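Local structure of ulvan Lyase-PL25 (Pseudoalteromonas sp. PLSV, 5UAM) at residues 385-389 and 401-406; 259-263 and 317-321. The protein cleaves ulvan, the sulfated cell-wall polysaccharide of green seaweeds, as a polysaccharide lyase of family 25 built on a beta-propeller fold. One frame throughout, in Å; residues are numbered along the deposited sequence. Where two conformers were deposited one is given.

Interaction 1 (385-389 and 401-406); sequences AVLSW and EDKTVL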
loop_
_atom_site.group_PDB
_atom_site.type_symbol
_atom_site.label_atom_id
_atom_site.label_comp_id
_atom_site.label_asym_id
_atom_site.label_seq_id
_atom_site.Cartn_x
_atom_site.Cartn_y
_atom_site.Cartn_z
ATOM N N ALA A 385 -3.039 -20.103 6.776
ATOM C CA ALA A 385 -2.781 -18.675 6.824
ATOM C C ALA A 385 -2.937 -18.178 8.253
ATOM O O ALA A 385 -3.920 -18.506 8.919
ATOM C CB ALA A 385 -3.797 -17.966 5.930
ATOM N N VAL A 386 -1.977 -17.385 8.721
ATOM C CA VAL A 386 -1.996 -16.856 10.081
ATOM C C VAL A 386 -1.880 -15.339 10.008
ATOM O O VAL A 386 -1.104 -14.805 9.202
ATOM C CB VAL A 386 -0.846 -17.439 10.939
ATOM C CG1 VAL A 386 -0.981 -16.973 12.377
ATOM C CG2 VAL A 386 -0.809 -18.975 10.855
ATOM N N LEU A 387 -2.653 -14.639 10.838
ATOM C CA LEU A 387 -2.516 -13.197 11.041
ATOM C C LEU A 387 -2.404 -12.985 12.545
ATOM O O LEU A 387 -3.352 -13.289 13.285
ATOM C CB LEU A 387 -3.710 -12.420 10.466
ATOM C CG LEU A 387 -3.636 -10.900 10.597
ATOM C CD1 LEU A 387 -2.511 -10.360 9.751
ATOM C CD2 LEU A 387 -4.921 -10.279 10.145
ATOM N N SER A 388 -1.245 -12.518 13.015
ATOM C CA SER A 388 -1.025 -12.427 14.447
ATOM C C SER A 388 -0.185 -11.199 14.780
ATOM O O SER A 388 0.505 -10.642 13.928
ATOM C CB SER A 388 -0.370 -13.686 14.995
ATOM O OG SER A 388 0.896 -13.892 14.392
ATOM N N TRP A 389 -0.289 -10.793 16.039
ATOM C CA TRP A 389 0.478 -9.672 16.565
ATOM C C TRP A 389 1.854 -10.143 17.018
ATOM O O TRP A 389 1.988 -11.173 17.684
ATOM C CB TRP A 389 -0.242 -9.071 17.768
ATOM C CG TRP A 389 -1.496 -8.297 17.419
ATOM C CD1 TRP A 389 -2.775 -8.736 17.497
ATOM C CD2 TRP A 389 -1.562 -6.953 16.919
ATOM N NE1 TRP A 389 -3.644 -7.744 17.084
ATOM C CE2 TRP A 389 -2.921 -6.638 16.742
ATOM C CE3 TRP A 389 -0.604 -5.982 16.640
ATOM C CZ2 TRP A 389 -3.348 -5.392 16.283
ATOM C CZ3 TRP A 389 -1.032 -4.737 16.181
ATOM C CH2 TRP A 389 -2.393 -4.462 16.011
ATOM N N GLU A 401 5.587 -13.431 19.408
ATOM C CA GLU A 401 4.209 -13.518 18.945
ATOM C C GLU A 401 3.251 -13.437 20.131
ATOM O O GLU A 401 3.469 -14.077 21.168
ATOM C CB GLU A 401 4.001 -14.824 18.178
ATOM C CG GLU A 401 2.669 -14.906 17.437
ATOM C CD GLU A 401 2.548 -16.148 16.573
ATOM O OE1 GLU A 401 3.045 -17.212 16.995
ATOM O OE2 GLU A 401 1.937 -16.068 15.481
ATOM N N ASP A 402 2.205 -12.634 19.982
ATOM C CA ASP A 402 1.126 -12.526 20.958
ATOM C C ASP A 402 -0.150 -13.094 20.332
ATOM O O ASP A 402 -0.116 -14.236 19.863
ATOM C CB ASP A 402 1.040 -11.091 21.475
ATOM C CG ASP A 402 0.133 -10.967 22.690
ATOM O OD1 ASP A 402 -0.171 -12.006 23.314
ATOM O OD2 ASP A 402 -0.284 -9.835 23.018
ATOM N N LYS A 403 -1.260 -12.372 20.306
ATOM C CA LYS A 403 -2.529 -12.970 19.928
ATOM C C LYS A 403 -2.610 -13.200 18.421
ATOM O O LYS A 403 -2.165 -12.376 17.617
ATOM C CB LYS A 403 -3.695 -12.079 20.368
ATOM C CG LYS A 403 -3.805 -11.860 21.872
ATOM C CD LYS A 403 -5.226 -11.443 22.258
ATOM C CE LYS A 403 -5.352 -11.080 23.737
ATOM N NZ LYS A 403 -5.273 -9.604 23.955
ATOM N N THR A 404 -3.205 -14.326 18.045
ATOM C CA THR A 404 -3.638 -14.560 16.676
ATOM C C THR A 404 -5.047 -14.001 16.498
ATOM O O THR A 404 -5.948 -14.315 17.274
ATOM C CB THR A 404 -3.616 -16.059 16.352
ATOM O OG1 THR A 404 -2.256 -16.535 16.359
ATOM C CG2 THR A 404 -4.224 -16.333 14.982
ATOM N N VAL A 405 -5.227 -13.178 15.463
ATOM C CA VAL A 405 -6.489 -12.502 15.206
ATOM C C VAL A 405 -7.318 -13.255 14.168
ATOM O O VAL A 405 -8.549 -13.178 14.165
ATOM C CB VAL A 405 -6.172 -11.070 14.729
ATOM C CG1 VAL A 405 -7.412 -10.327 14.358
ATOM C CG2 VAL A 405 -5.405 -10.312 15.814
ATOM N N LEU A 406 -6.652 -13.961 13.262
ATOM C CA LEU A 406 -7.357 -14.732 12.247
ATOM C C LEU A 406 -6.443 -15.843 11.764
ATOM O O LEU A 406 -5.246 -15.620 11.571
ATOM C CB LEU A 406 -7.773 -13.837 11.058
ATOM C CG LEU A 406 -8.887 -14.381 10.179
ATOM C CD1 LEU A 406 -10.197 -14.405 10.915
ATOM C CD2 LEU A 406 -9.007 -13.542 8.920
#
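With chi1 at 61°, Ser388 holds OG between its backbone N and carbonyl carbon, on the side toward Glu401, whose CG stands anti to its own N (chi1 -170°) and whose extended chain carries OE2 to that hydroxyl. Ser388 OG then donates to the anti lone pair of Glu401 OE2 at 2.6 Å, and Tyr379 OH of the neighbouring strand binds the same oxygen. Underneath, the antiparallel hairpin of strands 384-392 and 400-408 carries a classic beta bulge, with Val405 and Leu406 both set against Leu387. Leu387 O accepts Val405 N at 2.9 Å and, weakly, Leu406 N at 3.4 Å; Leu387 N returns a bond to Leu406 O. Past the bulge, Trp389 N bonds to Lys403 O, and Asp402 N donates to Trp389 O at 2.7 Å. The indole crosses Val405 obliquely in the conformer given, a contact left doubtful by a second conformer, and also makes a cation-pi contact with Arg374. Two hydroxyls gripping one carboxylate oxygen fix the rotation of Glu401's end and would be expected to favour its charged form. Separately, the Ser388-Glu401 bond adds a side-chain link to the backbone bonds of the hairpin.

Interaction 2 (259-263 and 317-321); sequences HDVYF and PHIAI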
loop_
_atom_site.group_PDB
_atom_site.type_symbol
_atom_site.label_atom_id
_atom_site.label_comp_id
_atom_site.label_asym_id
_atom_site.label_seq_id
_atom_site.Cartn_x
_atom_site.Cartn_y
_atom_site.Cartn_z
ATOM N N HIS A 259 16.463 -3.619 -4.384
ATOM C CA HIS A 259 17.330 -3.652 -3.218
ATOM C C HIS A 259 17.128 -2.407 -2.375
ATOM O O HIS A 259 16.707 -1.357 -2.866
ATOM C CB HIS A 259 18.806 -3.658 -3.585
ATOM C CG HIS A 259 19.194 -4.764 -4.500
ATOM N ND1 HIS A 259 19.284 -6.077 -4.091
ATOM C CD2 HIS A 259 19.527 -4.749 -5.811
ATOM C CE1 HIS A 259 19.631 -6.829 -5.122
ATOM N NE2 HIS A 259 19.788 -6.045 -6.175
ATOM N N ASP A 260 17.509 -2.549 -1.107
ATOM C CA ASP A 260 17.747 -1.453 -0.166
ATOM C C ASP A 260 16.459 -0.762 0.253
ATOM O O ASP A 260 15.372 -1.072 -0.249
ATOM C CB ASP A 260 18.769 -0.452 -0.730
ATOM C CG ASP A 260 20.077 -1.119 -1.132
ATOM O OD1 ASP A 260 20.442 -2.187 -0.575
ATOM O OD2 ASP A 260 20.777 -0.565 -2.019
ATOM N N VAL A 261 16.555 0.128 1.233
ATOM C CA VAL A 261 15.414 0.946 1.613
ATOM C C VAL A 261 15.918 2.325 1.998
ATOM O O VAL A 261 16.988 2.463 2.599
ATOM C CB VAL A 261 14.516 0.270 2.689
ATOM C CG1 VAL A 261 15.181 0.235 4.049
ATOM C CG2 VAL A 261 13.156 0.953 2.768
ATOM N N TYR A 262 15.145 3.332 1.610
ATOM C CA TYR A 262 15.475 4.737 1.732
ATOM C C TYR A 262 14.318 5.449 2.425
ATOM O O TYR A 262 13.191 4.940 2.475
ATOM C CB TYR A 262 15.623 5.352 0.348
ATOM C CG TYR A 262 16.636 4.721 -0.593
ATOM C CD1 TYR A 262 16.342 3.556 -1.288
ATOM C CD2 TYR A 262 17.844 5.332 -0.831
ATOM C CE1 TYR A 262 17.243 3.007 -2.167
ATOM C CE2 TYR A 262 18.753 4.798 -1.719
ATOM C CZ TYR A 262 18.432 3.645 -2.401
ATOM O OH TYR A 262 19.332 3.086 -3.290
ATOM N N PHE A 263 14.595 6.664 2.912
ATOM C CA PHE A 263 13.619 7.458 3.655
ATOM C C PHE A 263 13.787 8.949 3.375
ATOM O O PHE A 263 14.899 9.461 3.389
ATOM C CB PHE A 263 13.791 7.254 5.164
ATOM C CG PHE A 263 12.837 8.055 5.984
ATOM C CD1 PHE A 263 11.568 7.576 6.255
ATOM C CD2 PHE A 263 13.187 9.317 6.444
ATOM C CE1 PHE A 263 10.677 8.351 6.977
ATOM C CE2 PHE A 263 12.290 10.068 7.143
ATOM C CZ PHE A 263 11.045 9.588 7.413
ATOM N N PRO A 317 11.835 8.026 12.407
ATOM C CA PRO A 317 11.207 7.053 11.509
ATOM C C PRO A 317 11.612 5.613 11.771
ATOM O O PRO A 317 12.776 5.292 12.025
ATOM C CB PRO A 317 11.678 7.495 10.123
ATOM C CG PRO A 317 12.982 8.143 10.380
ATOM C CD PRO A 317 12.786 8.893 11.682
ATOM N N HIS A 318 10.605 4.755 11.655
ATOM C CA HIS A 318 10.712 3.311 11.608
ATOM C C HIS A 318 10.209 2.851 10.247
ATOM O O HIS A 318 9.295 3.452 9.657
ATOM C CB HIS A 318 9.827 2.702 12.682
ATOM C CG HIS A 318 10.282 2.981 14.070
ATOM N ND1 HIS A 318 10.606 1.976 14.954
ATOM C CD2 HIS A 318 10.472 4.146 14.734
ATOM C CE1 HIS A 318 10.976 2.511 16.102
ATOM N NE2 HIS A 318 10.892 3.826 15.998
ATOM N N ILE A 319 10.801 1.768 9.760
ATOM C CA ILE A 319 10.542 1.269 8.415
ATOM C C ILE A 319 10.364 -0.241 8.465
ATOM O O ILE A 319 11.170 -0.949 9.080
ATOM C CB ILE A 319 11.708 1.621 7.478
ATOM C CG1 ILE A 319 11.856 3.145 7.343
ATOM C CG2 ILE A 319 11.519 0.990 6.102
ATOM C CD1 ILE A 319 13.084 3.573 6.564
ATOM N N ALA A 320 9.320 -0.728 7.790
ATOM C CA ALA A 320 9.174 -2.145 7.485
ATOM C C ALA A 320 9.639 -2.362 6.058
ATOM O O ALA A 320 9.168 -1.682 5.138
ATOM C CB ALA A 320 7.717 -2.575 7.617
ATOM N N ILE A 321 10.569 -3.288 5.873
ATOM C CA ILE A 321 11.090 -3.620 4.556
ATOM C C ILE A 321 11.092 -5.136 4.431
ATOM O O ILE A 321 11.608 -5.830 5.311
ATOM C CB ILE A 321 12.500 -3.029 4.335
ATOM C CG1 ILE A 321 13.055 -3.365 2.949
ATOM C CG2 ILE A 321 13.463 -3.451 5.441
ATOM C CD1 ILE A 321 12.223 -2.797 1.803
#
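Phe263 lays one face of its ring against Pro317 where two neighbouring sheets of the beta-propeller pack together, strand 258-267 facing strand 317-324. The strand segments run 8.7 Å apart and share no hydrogen bond, so the packing rests mainly on side chains. Starting at CB, Phe263 first meets Ile319 CD1, at 4.0 Å. CG stands anti to the backbone N (chi1 179°), which carries the ring out along the other strand to the proline. CD1 has Pro317 CB for its neighbour and CD2 has Pro317 CG, while farther out CE1 comes within 3.4 Å of Pro317 CB; CZ, at the tip, sits against both proline carbons. The result is a CH-pi contact: Pro317 CB lies 3.7 Å from the ring centroid, 24° off the normal, and the two side chains cross at about a right angle. Thr309 of strand 303-311 also touches Phe263, and Trp342 and Leu311 touch Pro317. With a leucine in place of Phe263, Pro317 CB would probably lose the flat face it rests on, and a gap would be likely to open between the sheets. Farther along, Val261 packs on Ile319 and Ile321, sliding past each in opposite directions. Val261 CG2, anti to its own N, touches Ile319 CG2 at 3.7 Å, and Val261 CB lies 3.9 Å from both CG1 and CD1 of Ile321.

Well into the chain, after the earlier sheets, strand 258-267 supplies the first half of interaction 2. The chain then passes, among other elements, through helix 287-293, strand 295-297 and strand 303-311 before strand 317-324 closes the contact, with 53 residues between segments 259-263 and 317-321. That loop joins one sheet of the propeller to the next. The chain then completes the second sheet and enters another, where a hairpin turn brings strand 400-408, the outermost strand of its sheet, back along strand 384-392 to close interaction 1. The two loops follow in series, neither nesting nor crossing. Their centres lie 24 Å apart and their nearest atoms about 12 Å, so interaction 2 holds sheet to sheet while interaction 1 finishes a single one.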